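Local coordinates for protein endoglucanase E-5 (Thermobifida fusca, PDB 2CKS) that hydrolyses internal beta-1,4-glucosidic linkages in cellulose, lichenin and cereal beta-D-glucans through this glycoside hydrolase family 5 catalytic domain, at residues 123-137 with 151-165. Residues are numbered along the deposited sequence; the frame is centred on the assembly and turned at random.
Sequences AQRHASKTNVLYEIA and YAEEVIPVIRQRDPD. With NA (sodium ion), chain H.
I136, just past strand 132-135, packs on helix 145-162 within one beta-alpha-beta unit of the TIM barrel. Its two branches divide the helix face. CD1 lies 3.8 Å from A152 CA and meets the Y151 ring. CG2 touches V155 CG1 and I159 CD1. With CG1 between the backbone N and the carbonyl carbon (chi1 60°) and the chain extended beyond it, CD1 and CG2 are spread apart along the helix. The carbonyl is held too: Y151 OH donates to I136 O at 2.6 Å, in the plane of its own ring.

I159 continues the packing. Its CG2 is 4.3 Å from the Y134 ring centroid, over one face, a CH-pi contact; V132 CG1 lies on the opposite face. Near the C-terminal end of helix 145-162, D163 meets Y134 by its carboxylate, turned 80° from the ring. Y134 OH donates to the anti lone pair of D163 OD2 at 3.0 Å. A phenylalanine in place of Y134 would probably leave OD2 without its tyrosine donor. The other oxygen, OD1, binds sodium together with the carbonyls of A127 and K129. D163 OD1 and A127 O, 2.5 and 2.4 Å from the sodium, also bind a zinc ion modelled there.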
loop_
_atom_site.group_PDB
_atom_site.type_symbol
_atom_site.label_atom_id
_atom_site.label_comp_id
_atom_site.label_asym_id
_atom_site.label_seq_id
_atom_site.Cartn_x
_atom_site.Cartn_y
_atom_site.Cartn_z
ATOM N N ALA A 123 -0.493 15.914 -5.874
ATOM C CA ALA A 123 -1.932 16.161 -5.970
ATOM C C ALA A 123 -2.288 17.166 -7.064
ATOM O O ALA A 123 -3.291 16.994 -7.751
ATOM C CB ALA A 123 -2.491 16.614 -4.625
ATOM N N GLN A 124 -1.486 18.217 -7.219
ATOM C CA GLN A 124 -1.751 19.208 -8.267
ATOM C C GLN A 124 -1.583 18.575 -9.648
ATOM O O GLN A 124 -2.467 18.695 -10.499
ATOM C CB GLN A 124 -0.850 20.440 -8.132
ATOM C CG GLN A 124 -1.281 21.621 -9.025
ATOM C CD GLN A 124 -0.674 21.610 -10.428
ATOM O OE1 GLN A 124 0.299 20.897 -10.700
ATOM N NE2 GLN A 124 -1.246 22.418 -11.320
ATOM N N ARG A 125 -0.473 17.867 -9.850
ATOM C CA ARG A 125 -0.177 17.273 -11.152
ATOM C C ARG A 125 -1.219 16.250 -11.574
ATOM O O ARG A 125 -1.605 16.191 -12.745
ATOM C CB ARG A 125 1.190 16.596 -11.118
ATOM C CG ARG A 125 1.624 15.981 -12.443
ATOM C CD ARG A 125 2.067 17.000 -13.473
ATOM N NE ARG A 125 3.367 17.587 -13.147
ATOM C CZ ARG A 125 4.554 17.017 -13.392
ATOM N NH1 ARG A 125 4.645 15.818 -13.972
ATOM N NH2 ARG A 125 5.665 17.656 -13.043
ATOM N N HIS A 126 -1.679 15.457 -10.619
ATOM C CA HIS A 126 -2.517 14.292 -10.919
ATOM C C HIS A 126 -3.973 14.437 -10.479
ATOM O O HIS A 126 -4.717 13.458 -10.476
ATOM C CB HIS A 126 -1.879 13.058 -10.296
ATOM C CG HIS A 126 -0.492 12.805 -10.792
ATOM N ND1 HIS A 126 -0.237 12.152 -11.978
ATOM C CD2 HIS A 126 0.711 13.177 -10.297
ATOM C CE1 HIS A 126 1.068 12.101 -12.175
ATOM N NE2 HIS A 126 1.666 12.720 -11.172
ATOM N N ALA A 127 -4.391 15.666 -10.163
ATOM C CA ALA A 127 -5.760 15.927 -9.705
ATOM C C ALA A 127 -6.845 15.410 -10.655
ATOM O O ALA A 127 -7.905 14.983 -10.200
ATOM C CB ALA A 127 -5.964 17.426 -9.450
ATOM N N SER A 128 -6.594 15.446 -11.960
ATOM C CA SER A 128 -7.590 15.005 -12.940
ATOM C C SER A 128 -7.737 13.481 -13.012
ATOM O O SER A 128 -8.746 12.976 -13.510
ATOM C CB SER A 128 -7.277 15.567 -14.333
ATOM O OG SER A 128 -6.111 14.982 -14.880
ATOM N N LYS A 129 -6.738 12.747 -12.533
ATOM C CA LYS A 129 -6.825 11.288 -12.474
ATOM C C LYS A 129 -7.840 10.861 -11.422
ATOM O O LYS A 129 -8.053 11.575 -10.445
ATOM C CB LYS A 129 -5.462 10.676 -12.138
ATOM C CG LYS A 129 -4.413 10.832 -13.237
ATOM C CD LYS A 129 -3.156 10.044 -12.905
ATOM C CE LYS A 129 -2.176 9.995 -14.064
ATOM N NZ LYS A 129 -1.616 11.331 -14.404
ATOM N N THR A 130 -8.463 9.708 -11.628
ATOM C CA THR A 130 -9.399 9.145 -10.661
ATOM C C THR A 130 -8.912 7.821 -10.067
ATOM O O THR A 130 -9.640 7.169 -9.325
ATOM C CB THR A 130 -10.768 8.929 -11.326
ATOM O OG1 THR A 130 -10.629 8.094 -12.482
ATOM C CG2 THR A 130 -11.319 10.242 -11.871
ATOM N N ASN A 131 -7.678 7.438 -10.382
ATOM C CA ASN A 131 -7.146 6.130 -10.015
ATOM C C ASN A 131 -5.992 6.178 -9.027
ATOM O O ASN A 131 -5.350 5.161 -8.785
ATOM C CB ASN A 131 -6.691 5.377 -11.280
ATOM C CG ASN A 131 -5.527 6.063 -11.981
ATOM O OD1 ASN A 131 -5.591 7.253 -12.282
ATOM N ND2 ASN A 131 -4.455 5.316 -12.245
ATOM N N VAL A 132 -5.746 7.349 -8.457
ATOM C CA VAL A 132 -4.629 7.557 -7.543
ATOM C C VAL A 132 -5.164 7.715 -6.116
ATOM O O VAL A 132 -6.085 8.501 -5.872
ATOM C CB VAL A 132 -3.829 8.806 -7.946
ATOM C CG1 VAL A 132 -2.628 8.995 -7.042
ATOM C CG2 VAL A 132 -3.374 8.704 -9.410
ATOM N N LEU A 133 -4.601 6.927 -5.200
ATOM C CA LEU A 133 -4.871 6.986 -3.766
ATOM C C LEU A 133 -3.566 7.414 -3.079
ATOM O O LEU A 133 -2.475 7.080 -3.533
ATOM C CB LEU A 133 -5.293 5.616 -3.236
ATOM C CG LEU A 133 -6.583 5.001 -3.780
ATOM C CD1 LEU A 133 -6.366 4.344 -5.132
ATOM C CD2 LEU A 133 -7.152 3.988 -2.786
ATOM N N TYR A 134 -3.682 8.157 -1.990
ATOM C CA TYR A 134 -2.527 8.743 -1.305
ATOM C C TYR A 134 -2.335 8.107 0.054
ATOM O O TYR A 134 -3.223 8.177 0.891
ATOM C CB TYR A 134 -2.741 10.249 -1.126
ATOM C CG TYR A 134 -2.884 10.986 -2.426
ATOM C CD1 TYR A 134 -1.787 11.526 -3.046
ATOM C CD2 TYR A 134 -4.113 11.117 -3.050
ATOM C CE1 TYR A 134 -1.902 12.199 -4.240
ATOM C CE2 TYR A 134 -4.229 11.790 -4.255
ATOM C CZ TYR A 134 -3.119 12.328 -4.840
ATOM O OH TYR A 134 -3.228 12.992 -6.041
ATOM N N GLU A 135 -1.185 7.487 0.277
ATOM C CA GLU A 135 -0.868 6.848 1.551
ATOM C C GLU A 135 0.147 7.739 2.266
ATOM O O GLU A 135 1.315 7.767 1.908
ATOM C CB GLU A 135 -0.311 5.442 1.323
ATOM C CG GLU A 135 0.048 4.698 2.607
ATOM C CD GLU A 135 0.436 3.250 2.377
ATOM O OE1 GLU A 135 0.597 2.522 3.380
ATOM O OE2 GLU A 135 0.566 2.831 1.201
ATOM N N ILE A 136 -0.307 8.460 3.284
ATOM C CA ILE A 136 0.460 9.599 3.815
ATOM C C ILE A 136 1.507 9.271 4.893
ATOM O O ILE A 136 2.323 10.126 5.228
ATOM C CB ILE A 136 -0.487 10.710 4.311
ATOM C CG1 ILE A 136 -1.407 10.186 5.417
ATOM C CG2 ILE A 136 -1.270 11.287 3.135
ATOM C CD1 ILE A 136 -2.149 11.275 6.153
ATOM N N ALA A 137 1.507 8.039 5.401
ATOM C CA ALA A 137 2.478 7.612 6.409
ATOM C C ALA A 137 2.474 6.091 6.557
ATOM O O ALA A 137 1.746 5.543 7.381
ATOM C CB ALA A 137 2.168 8.274 7.753
ATOM N N TYR A 151 -1.207 14.437 12.802
ATOM C CA TYR A 151 -0.362 14.463 11.610
ATOM C C TYR A 151 -1.244 14.397 10.369
ATOM O O TYR A 151 -1.067 15.173 9.434
ATOM C CB TYR A 151 0.632 13.290 11.607
ATOM C CG TYR A 151 1.263 13.039 10.250
ATOM C CD1 TYR A 151 2.343 13.802 9.802
ATOM C CD2 TYR A 151 0.770 12.056 9.402
ATOM C CE1 TYR A 151 2.914 13.574 8.551
ATOM C CE2 TYR A 151 1.320 11.842 8.155
ATOM C CZ TYR A 151 2.389 12.590 7.733
ATOM O OH TYR A 151 2.922 12.327 6.485
ATOM N N ALA A 152 -2.196 13.466 10.371
ATOM C CA ALA A 152 -3.079 13.252 9.234
ATOM C C ALA A 152 -3.859 14.527 8.945
ATOM O O ALA A 152 -4.028 14.922 7.803
ATOM C CB ALA A 152 -4.039 12.080 9.501
ATOM N N GLU A 153 -4.279 15.206 10.003
ATOM C CA GLU A 153 -5.089 16.411 9.867
ATOM C C GLU A 153 -4.265 17.623 9.392
ATOM O O GLU A 153 -4.832 18.617 8.936
ATOM C CB GLU A 153 -5.851 16.656 11.177
ATOM C CG GLU A 153 -6.923 15.584 11.369
ATOM C CD GLU A 153 -7.614 15.575 12.716
ATOM O OE1 GLU A 153 -8.571 14.777 12.854
ATOM O OE2 GLU A 153 -7.233 16.347 13.623
ATOM N N GLU A 154 -2.938 17.526 9.472
ATOM C CA GLU A 154 -2.027 18.515 8.880
ATOM C C GLU A 154 -1.784 18.273 7.379
ATOM O O GLU A 154 -1.662 19.219 6.610
ATOM C CB GLU A 154 -0.681 18.540 9.637
ATOM C CG GLU A 154 -0.792 19.025 11.078
ATOM C CD GLU A 154 0.485 18.880 11.891
ATOM O OE1 GLU A 154 0.829 17.766 12.319
ATOM O OE2 GLU A 154 1.149 19.890 12.108
ATOM N N VAL A 155 -1.718 17.009 6.957
ATOM C CA VAL A 155 -1.385 16.678 5.568
ATOM C C VAL A 155 -2.621 16.619 4.678
ATOM O O VAL A 155 -2.575 17.041 3.530
ATOM C CB VAL A 155 -0.627 15.330 5.480
ATOM C CG1 VAL A 155 -0.326 14.952 4.032
ATOM C CG2 VAL A 155 0.653 15.412 6.267
ATOM N N ILE A 156 -3.718 16.094 5.206
ATOM C CA ILE A 156 -4.931 15.895 4.410
ATOM C C ILE A 156 -5.390 17.174 3.699
ATOM O O ILE A 156 -5.676 17.121 2.511
ATOM C CB ILE A 156 -6.064 15.221 5.248
ATOM C CG1 ILE A 156 -5.730 13.743 5.455
ATOM C CG2 ILE A 156 -7.431 15.335 4.557
ATOM C CD1 ILE A 156 -6.523 13.089 6.544
ATOM N N PRO A 157 -5.475 18.313 4.387
ATOM C CA PRO A 157 -5.898 19.553 3.721
ATOM C C PRO A 157 -4.983 20.010 2.589
ATOM O O PRO A 157 -5.471 20.639 1.659
ATOM C CB PRO A 157 -5.896 20.590 4.852
ATOM C CG PRO A 157 -5.891 19.841 6.081
ATOM C CD PRO A 157 -5.261 18.521 5.827
ATOM N N VAL A 158 -3.690 19.709 2.665
ATOM C CA VAL A 158 -2.765 20.046 1.589
ATOM C C VAL A 158 -3.156 19.284 0.323
ATOM O O VAL A 158 -3.209 19.846 -0.760
ATOM C CB VAL A 158 -1.304 19.728 1.976
ATOM C CG1 VAL A 158 -0.377 19.927 0.791
ATOM C CG2 VAL A 158 -0.879 20.586 3.160
ATOM N N ILE A 159 -3.457 18.000 0.470
ATOM C CA ILE A 159 -3.919 17.194 -0.659
ATOM C C ILE A 159 -5.301 17.624 -1.151
ATOM O O ILE A 159 -5.503 17.802 -2.352
ATOM C CB ILE A 159 -3.924 15.695 -0.274
ATOM C CG1 ILE A 159 -2.488 15.212 -0.065
ATOM C CG2 ILE A 159 -4.609 14.859 -1.337
ATOM C CD1 ILE A 159 -2.376 13.903 0.634
ATOM N N ARG A 160 -6.235 17.809 -0.218
ATOM C CA ARG A 160 -7.638 18.033 -0.551
ATOM C C ARG A 160 -7.862 19.404 -1.180
ATOM O O ARG A 160 -8.809 19.601 -1.937
ATOM C CB ARG A 160 -8.516 17.853 0.692
ATOM C CG ARG A 160 -8.607 16.399 1.181
ATOM C CD ARG A 160 -9.579 15.593 0.370
ATOM N NE ARG A 160 -9.450 14.140 0.484
ATOM C CZ ARG A 160 -10.031 13.391 1.411
ATOM N NH1 ARG A 160 -10.750 13.925 2.391
ATOM N NH2 ARG A 160 -9.874 12.080 1.366
ATOM N N GLN A 161 -6.967 20.340 -0.890
ATOM C CA GLN A 161 -7.007 21.660 -1.502
ATOM C C GLN A 161 -6.814 21.558 -3.010
ATOM O O GLN A 161 -7.376 22.343 -3.772
ATOM C CB GLN A 161 -5.916 22.542 -0.892
ATOM C CG GLN A 161 -5.761 23.914 -1.538
ATOM C CD GLN A 161 -4.700 24.736 -0.865
ATOM O OE1 GLN A 161 -4.529 24.662 0.354
ATOM N NE2 GLN A 161 -3.974 25.525 -1.650
ATOM N N ARG A 162 -6.004 20.593 -3.422
ATOM C CA ARG A 162 -5.619 20.421 -4.818
ATOM C C ARG A 162 -6.365 19.295 -5.531
ATOM O O ARG A 162 -6.572 19.334 -6.746
ATOM C CB ARG A 162 -4.123 20.138 -4.868
ATOM C CG ARG A 162 -3.306 21.311 -4.430
ATOM C CD ARG A 162 -1.949 20.977 -3.886
ATOM N NE ARG A 162 -1.235 22.218 -3.616
ATOM C CZ ARG A 162 -1.232 22.874 -2.458
ATOM N NH1 ARG A 162 -1.891 22.426 -1.399
ATOM N NH2 ARG A 162 -0.553 24.011 -2.362
ATOM N N ASP A 163 -6.798 18.307 -4.759
ATOM C CA ASP A 163 -7.397 17.106 -5.304
ATOM C C ASP A 163 -8.442 16.658 -4.283
ATOM O O ASP A 163 -8.188 15.778 -3.477
ATOM C CB ASP A 163 -6.299 16.065 -5.503
ATOM C CG ASP A 163 -6.762 14.846 -6.245
ATOM O OD1 ASP A 163 -7.863 14.858 -6.845
ATOM O OD2 ASP A 163 -6.050 13.816 -6.303
ATOM N N PRO A 164 -9.603 17.309 -4.289
ATOM C CA PRO A 164 -10.605 17.070 -3.243
ATOM C C PRO A 164 -11.239 15.677 -3.223
ATOM O O PRO A 164 -11.735 15.262 -2.178
ATOM C CB PRO A 164 -11.673 18.136 -3.533
ATOM C CG PRO A 164 -11.509 18.442 -4.972
ATOM C CD PRO A 164 -10.041 18.342 -5.244
ATOM N N ASP A 165 -11.283 15.001 -4.366
ATOM C CA ASP A 165 -12.103 13.786 -4.529
ATOM C C ASP A 165 -11.315 12.476 -4.528
ATOM O O ASP A 165 -11.731 11.475 -5.124
ATOM C CB ASP A 165 -12.915 13.876 -5.818
ATOM C CG ASP A 165 -12.047 14.035 -7.062
ATOM O OD1 ASP A 165 -10.802 14.141 -6.960
ATOM O OD2 ASP A 165 -12.538 14.082 -8.207
HETATM NA NA NA H . -8.651 13.298 -8.661
HETATM O O HOH W 1 -6.000 12.339 -8.331
HETATM O O HOH W 2 -10.718 13.837 -9.766
HETATM O O HOH W 3 -9.675 11.049 -7.506
HETATM O O HOH W 4 -9.004 12.287 -7.244
#